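Local atomic coordinates of citrate lyase (Yersinia pestis, PDB entry 3QLL), a protein that probably acts as a magnesium-dependent carbon-carbon lyase related to the beta subunit of citrate lyase. Residues A224-L238 against F250-I264. Numbering follows the deposited sequence.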
loop_
_atom_site.group_PDB
_atom_site.type_symbol
_atom_site.label_atom_id
_atom_site.label_comp_id
_atom_site.label_asym_id
_atom_site.label_seq_id
_atom_site.Cartn_x
_atom_site.Cartn_y
_atom_site.Cartn_z
ATOM N N ALA A 224 11.088 9.865 9.386
ATOM C CA ALA A 224 10.063 8.981 9.936
ATOM C C ALA A 224 10.609 8.347 11.199
ATOM O O ALA A 224 11.751 7.870 11.229
ATOM C CB ALA A 224 9.696 7.927 8.946
ATOM N N ILE A 225 9.835 8.407 12.271
ATOM C CA ILE A 225 10.270 7.804 13.508
ATOM C C ILE A 225 9.438 6.591 13.871
ATOM O O ILE A 225 8.240 6.717 14.113
ATOM C CB ILE A 225 10.216 8.807 14.654
ATOM C CG1 ILE A 225 11.008 10.067 14.278
ATOM C CG2 ILE A 225 10.749 8.164 15.935
ATOM C CD1 ILE A 225 10.615 11.276 15.074
ATOM N N ASP A 226 10.090 5.432 13.968
ATOM C CA ASP A 226 9.365 4.205 14.251
ATOM C C ASP A 226 8.772 4.169 15.672
ATOM O O ASP A 226 9.293 4.801 16.624
ATOM C CB ASP A 226 10.250 2.974 14.010
ATOM C CG ASP A 226 9.439 1.672 13.942
ATOM O OD1 ASP A 226 8.214 1.718 13.617
ATOM O OD2 ASP A 226 10.039 0.605 14.197
ATOM N N ALA A 227 7.683 3.400 15.763
ATOM C CA ALA A 227 7.003 3.070 16.991
ATOM C C ALA A 227 7.949 2.445 17.999
ATOM O O ALA A 227 8.961 1.853 17.623
ATOM C CB ALA A 227 5.829 2.136 16.701
ATOM N N PRO A 228 7.620 2.600 19.292
ATOM C CA PRO A 228 8.356 1.881 20.336
ATOM C C PRO A 228 8.069 0.381 20.269
ATOM O O PRO A 228 6.938 -0.013 19.955
ATOM C CB PRO A 228 7.802 2.466 21.643
ATOM C CG PRO A 228 6.475 3.063 21.284
ATOM C CD PRO A 228 6.559 3.476 19.830
ATOM N N PHE A 229 9.055 -0.434 20.635
ATOM C CA PHE A 229 8.843 -1.866 20.719
ATOM C C PHE A 229 8.403 -2.136 22.132
ATOM O O PHE A 229 9.062 -1.705 23.076
ATOM C CB PHE A 229 10.135 -2.620 20.386
ATOM C CG PHE A 229 9.977 -4.118 20.308
ATOM C CD1 PHE A 229 9.349 -4.726 19.235
ATOM C CD2 PHE A 229 10.539 -4.933 21.295
ATOM C CE1 PHE A 229 9.216 -6.128 19.173
ATOM C CE2 PHE A 229 10.420 -6.323 21.246
ATOM C CZ PHE A 229 9.759 -6.918 20.182
ATOM N N PHE A 230 7.315 -2.881 22.271
ATOM C CA PHE A 230 6.653 -3.110 23.563
ATOM C C PHE A 230 7.471 -3.969 24.551
ATOM O O PHE A 230 7.614 -3.587 25.711
ATOM C CB PHE A 230 5.253 -3.735 23.348
ATOM C CG PHE A 230 5.277 -5.173 22.848
ATOM C CD1 PHE A 230 5.888 -5.492 21.640
ATOM C CD2 PHE A 230 4.702 -6.203 23.589
ATOM C CE1 PHE A 230 5.928 -6.806 21.178
ATOM C CE2 PHE A 230 4.736 -7.523 23.127
ATOM C CZ PHE A 230 5.350 -7.821 21.919
ATOM N N ASP A 231 7.914 -5.157 24.134
ATOM C CA ASP A 231 8.588 -6.084 25.045
ATOM C C ASP A 231 10.017 -5.616 25.400
ATOM O O ASP A 231 10.963 -5.760 24.617
ATOM C CB ASP A 231 8.612 -7.483 24.423
ATOM C CG ASP A 231 8.662 -8.584 25.453
ATOM O OD1 ASP A 231 9.142 -8.341 26.577
ATOM O OD2 ASP A 231 8.168 -9.687 25.146
ATOM N N VAL A 232 10.181 -5.159 26.632
ATOM C CA VAL A 232 11.483 -4.746 27.148
ATOM C C VAL A 232 12.441 -5.919 27.318
ATOM O O VAL A 232 13.659 -5.743 27.231
ATOM C CB VAL A 232 11.334 -4.046 28.508
ATOM C CG1 VAL A 232 12.511 -3.118 28.754
ATOM C CG2 VAL A 232 9.995 -3.297 28.590
ATOM N N HIS A 233 11.885 -7.114 27.513
ATOM C CA HIS A 233 12.694 -8.290 27.784
ATOM C C HIS A 233 13.164 -8.970 26.512
ATOM O O HIS A 233 14.179 -9.652 26.527
ATOM C CB HIS A 233 11.934 -9.273 28.655
ATOM C CG HIS A 233 11.593 -8.716 29.991
ATOM N ND1 HIS A 233 12.477 -7.947 30.714
ATOM C CD2 HIS A 233 10.471 -8.810 30.740
ATOM C CE1 HIS A 233 11.912 -7.584 31.850
ATOM N NE2 HIS A 233 10.697 -8.097 31.892
ATOM N N ASP A 234 12.424 -8.782 25.421
ATOM C CA ASP A 234 12.781 -9.361 24.133
ATOM C C ASP A 234 13.721 -8.443 23.352
ATOM O O ASP A 234 13.329 -7.857 22.317
ATOM C CB ASP A 234 11.500 -9.660 23.324
ATOM C CG ASP A 234 11.789 -10.262 21.950
ATOM O OD1 ASP A 234 12.899 -10.794 21.745
ATOM O OD2 ASP A 234 10.894 -10.257 21.087
ATOM N N VAL A 235 14.985 -8.418 23.772
ATOM C CA VAL A 235 16.027 -7.647 23.081
ATOM C C VAL A 235 16.224 -8.080 21.599
ATOM O O VAL A 235 16.445 -7.244 20.726
ATOM C CB VAL A 235 17.383 -7.729 23.870
ATOM C CG1 VAL A 235 17.827 -9.182 24.042
ATOM C CG2 VAL A 235 18.486 -6.881 23.248
ATOM N N SER A 236 16.113 -9.372 21.314
ATOM C CA SER A 236 16.126 -9.848 19.934
ATOM C C SER A 236 15.015 -9.170 19.089
ATOM O O SER A 236 15.274 -8.704 17.989
ATOM C CB SER A 236 15.998 -11.363 19.888
ATOM O OG SER A 236 15.969 -11.764 18.535
ATOM N N GLY A 237 13.776 -9.162 19.583
ATOM C CA GLY A 237 12.683 -8.527 18.859
ATOM C C GLY A 237 12.901 -7.046 18.612
ATOM O O GLY A 237 12.623 -6.542 17.528
ATOM N N LEU A 238 13.525 -6.378 19.566
ATOM C CA LEU A 238 13.825 -4.972 19.443
ATOM C C LEU A 238 14.833 -4.714 18.335
ATOM O O LEU A 238 14.669 -3.781 17.539
ATOM C CB LEU A 238 14.385 -4.438 20.762
ATOM C CG LEU A 238 14.937 -3.011 20.759
ATOM C CD1 LEU A 238 13.819 -2.008 20.387
ATOM C CD2 LEU A 238 15.628 -2.651 22.048
ATOM N N PHE A 250 12.981 4.518 7.898
ATOM C CA PHE A 250 12.952 5.197 9.206
ATOM C C PHE A 250 14.370 5.645 9.627
ATOM O O PHE A 250 15.354 4.938 9.362
ATOM C CB PHE A 250 12.362 4.275 10.304
ATOM C CG PHE A 250 10.871 4.063 10.196
ATOM C CD1 PHE A 250 9.978 4.953 10.784
ATOM C CD2 PHE A 250 10.361 3.008 9.461
ATOM C CE1 PHE A 250 8.605 4.769 10.659
ATOM C CE2 PHE A 250 9.007 2.814 9.329
ATOM C CZ PHE A 250 8.121 3.688 9.931
ATOM N N SER A 251 14.463 6.828 10.244
ATOM C CA SER A 251 15.746 7.415 10.621
ATOM C C SER A 251 15.930 7.264 12.103
ATOM O O SER A 251 17.023 7.506 12.620
ATOM C CB SER A 251 15.775 8.920 10.275
ATOM O OG SER A 251 15.477 9.139 8.904
ATOM N N ALA A 252 14.850 6.914 12.794
ATOM C CA ALA A 252 14.889 6.848 14.242
ATOM C C ALA A 252 13.793 5.959 14.744
ATOM O O ALA A 252 12.871 5.646 14.015
ATOM C CB ALA A 252 14.779 8.230 14.853
ATOM N N LYS A 253 13.846 5.642 16.025
ATOM C CA LYS A 253 12.845 4.792 16.636
ATOM C C LYS A 253 12.572 5.229 18.091
ATOM O O LYS A 253 13.501 5.546 18.846
ATOM C CB LYS A 253 13.297 3.318 16.583
ATOM C CG LYS A 253 12.339 2.301 17.170
ATOM C CD LYS A 253 12.813 0.867 16.873
ATOM C CE LYS A 253 11.837 -0.191 17.418
ATOM N NZ LYS A 253 10.518 -0.185 16.720
ATOM N N ALA A 254 11.293 5.238 18.464
ATOM C CA ALA A 254 10.898 5.587 19.821
ATOM C C ALA A 254 11.157 4.455 20.796
ATOM O O ALA A 254 11.412 3.294 20.417
ATOM C CB ALA A 254 9.419 6.001 19.868
ATOM N N ALA A 255 11.011 4.765 22.072
ATOM C CA ALA A 255 11.351 3.802 23.100
ATOM C C ALA A 255 10.505 4.113 24.313
ATOM O O ALA A 255 10.100 5.246 24.507
ATOM C CB ALA A 255 12.858 3.860 23.435
ATOM N N ILE A 256 10.272 3.115 25.151
ATOM C CA ILE A 256 9.406 3.312 26.299
ATOM C C ILE A 256 10.147 2.863 27.545
ATOM O O ILE A 256 9.585 2.864 28.631
ATOM C CB ILE A 256 8.059 2.538 26.155
ATOM C CG1 ILE A 256 8.230 1.275 25.311
ATOM C CG2 ILE A 256 7.001 3.419 25.514
ATOM C CD1 ILE A 256 8.837 0.117 26.041
ATOM N N HIS A 257 11.432 2.548 27.383
ATOM C CA HIS A 257 12.294 2.155 28.500
ATOM C C HIS A 257 13.770 2.388 28.152
ATOM O O HIS A 257 14.202 2.060 27.043
ATOM C CB HIS A 257 12.062 0.677 28.848
ATOM C CG HIS A 257 12.699 0.255 30.136
ATOM N ND1 HIS A 257 14.064 0.275 30.333
ATOM C CD2 HIS A 257 12.158 -0.198 31.294
ATOM C CE1 HIS A 257 14.335 -0.147 31.556
ATOM N NE2 HIS A 257 13.197 -0.442 32.159
ATOM N N PRO A 258 14.536 3.001 29.072
ATOM C CA PRO A 258 15.940 3.373 28.829
ATOM C C PRO A 258 16.861 2.196 28.439
ATOM O O PRO A 258 17.911 2.421 27.838
ATOM C CB PRO A 258 16.384 3.956 30.181
ATOM C CG PRO A 258 15.125 4.421 30.847
ATOM C CD PRO A 258 14.067 3.435 30.403
ATOM N N ALA A 259 16.483 0.969 28.779
ATOM C CA ALA A 259 17.260 -0.214 28.376
ATOM C C ALA A 259 17.302 -0.406 26.848
ATOM O O ALA A 259 18.200 -1.071 26.305
ATOM C CB ALA A 259 16.697 -1.459 29.036
ATOM N N GLN A 260 16.306 0.145 26.164
ATOM C CA GLN A 260 16.224 -0.016 24.728
ATOM C C GLN A 260 17.137 0.970 24.016
ATOM O O GLN A 260 17.539 0.715 22.874
ATOM C CB GLN A 260 14.773 0.163 24.248
ATOM C CG GLN A 260 13.786 -0.866 24.741
ATOM C CD GLN A 260 12.358 -0.556 24.305
ATOM O OE1 GLN A 260 11.979 0.616 24.129
ATOM N NE2 GLN A 260 11.557 -1.599 24.125
ATOM N N ILE A 261 17.537 2.024 24.729
ATOM C CA ILE A 261 18.190 3.172 24.100
ATOM C C ILE A 261 19.510 2.844 23.416
ATOM O O ILE A 261 19.749 3.286 22.294
ATOM C CB ILE A 261 18.409 4.335 25.107
ATOM C CG1 ILE A 261 17.062 4.869 25.590
ATOM C CG2 ILE A 261 19.164 5.494 24.461
ATOM C CD1 ILE A 261 16.187 5.332 24.487
ATOM N N SER A 262 20.374 2.093 24.091
ATOM C CA SER A 262 21.691 1.803 23.538
ATOM C C SER A 262 21.552 0.941 22.273
ATOM O O SER A 262 22.243 1.167 21.278
ATOM C CB SER A 262 22.596 1.112 24.586
ATOM O OG SER A 262 22.367 -0.281 24.704
ATOM N N THR A 263 20.658 -0.037 22.312
ATOM C CA THR A 263 20.388 -0.863 21.132
ATOM C C THR A 263 19.944 -0.027 19.923
ATOM O O THR A 263 20.479 -0.188 18.818
ATOM C CB THR A 263 19.292 -1.910 21.440
ATOM O OG1 THR A 263 19.743 -2.779 22.505
ATOM C CG2 THR A 263 19.012 -2.746 20.236
ATOM N N ILE A 264 19.019 0.898 20.153
ATOM C CA ILE A 264 18.481 1.728 19.095
ATOM C C ILE A 264 19.573 2.683 18.572
ATOM O O ILE A 264 19.731 2.869 17.355
ATOM C CB ILE A 264 17.263 2.529 19.572
ATOM C CG1 ILE A 264 16.050 1.608 19.766
ATOM C CG2 ILE A 264 16.962 3.653 18.601
ATOM C CD1 ILE A 264 14.853 2.287 20.472
HETATM O O HOH W 1 11.569 0.952 21.398
#
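K253 and D226 run side by side from neighbouring parallel strands. The lysine chain is extended as far as CE and then bends (chi4 67°), which brings NZ 2.7 Å from D226 OD2, above the carboxylate plane, and equally close to the carbonyl oxygen A227 O. E241 of helix 235-248 forms a second salt bridge to NZ, while R210 pairs with D226 OD1, so acidic and basic groups alternate from E241 through K253 and D226 to R210. A long, flexible lysine suits this place, since its CE meets L238 CD1, while CB and CG lie alongside D226 CB, before the ammonium group meets its oxygens. That same D226 CB lies over one face of the F250 ring, 4.1 Å from its centroid, a CH-pi contact.

The strand backbones are joined by hydrogen bonds from D226 N to A252 O and from A254 N to D226 O, both 2.8 Å. Small A254 lets the P228 ring pack against its CB.

Farther on, Q260 serves both loops with its amide: NE2 gives a bond to F229 O, 2.7 Å away and in the amide plane, while OE1 accepts from I256 N and from a water that also bridges F229 N and A254 O. L238 CD2 rests on Q260 CB and CG and meets T263 tip to tip, whereas V232 CG1 sits over the H257 ring.

Strand 224-226, helix 235-248 and strand 252-255 form a beta-alpha-beta unit whose strands are the seventh and eighth of the TIM barrel, as in HpcH/HpaI aldolases; P228 lies about 8 Å from E165, a predicted magnesium ligand, and I256 about 7 Å from R107, predicted to bind substrate, side chain to side chain.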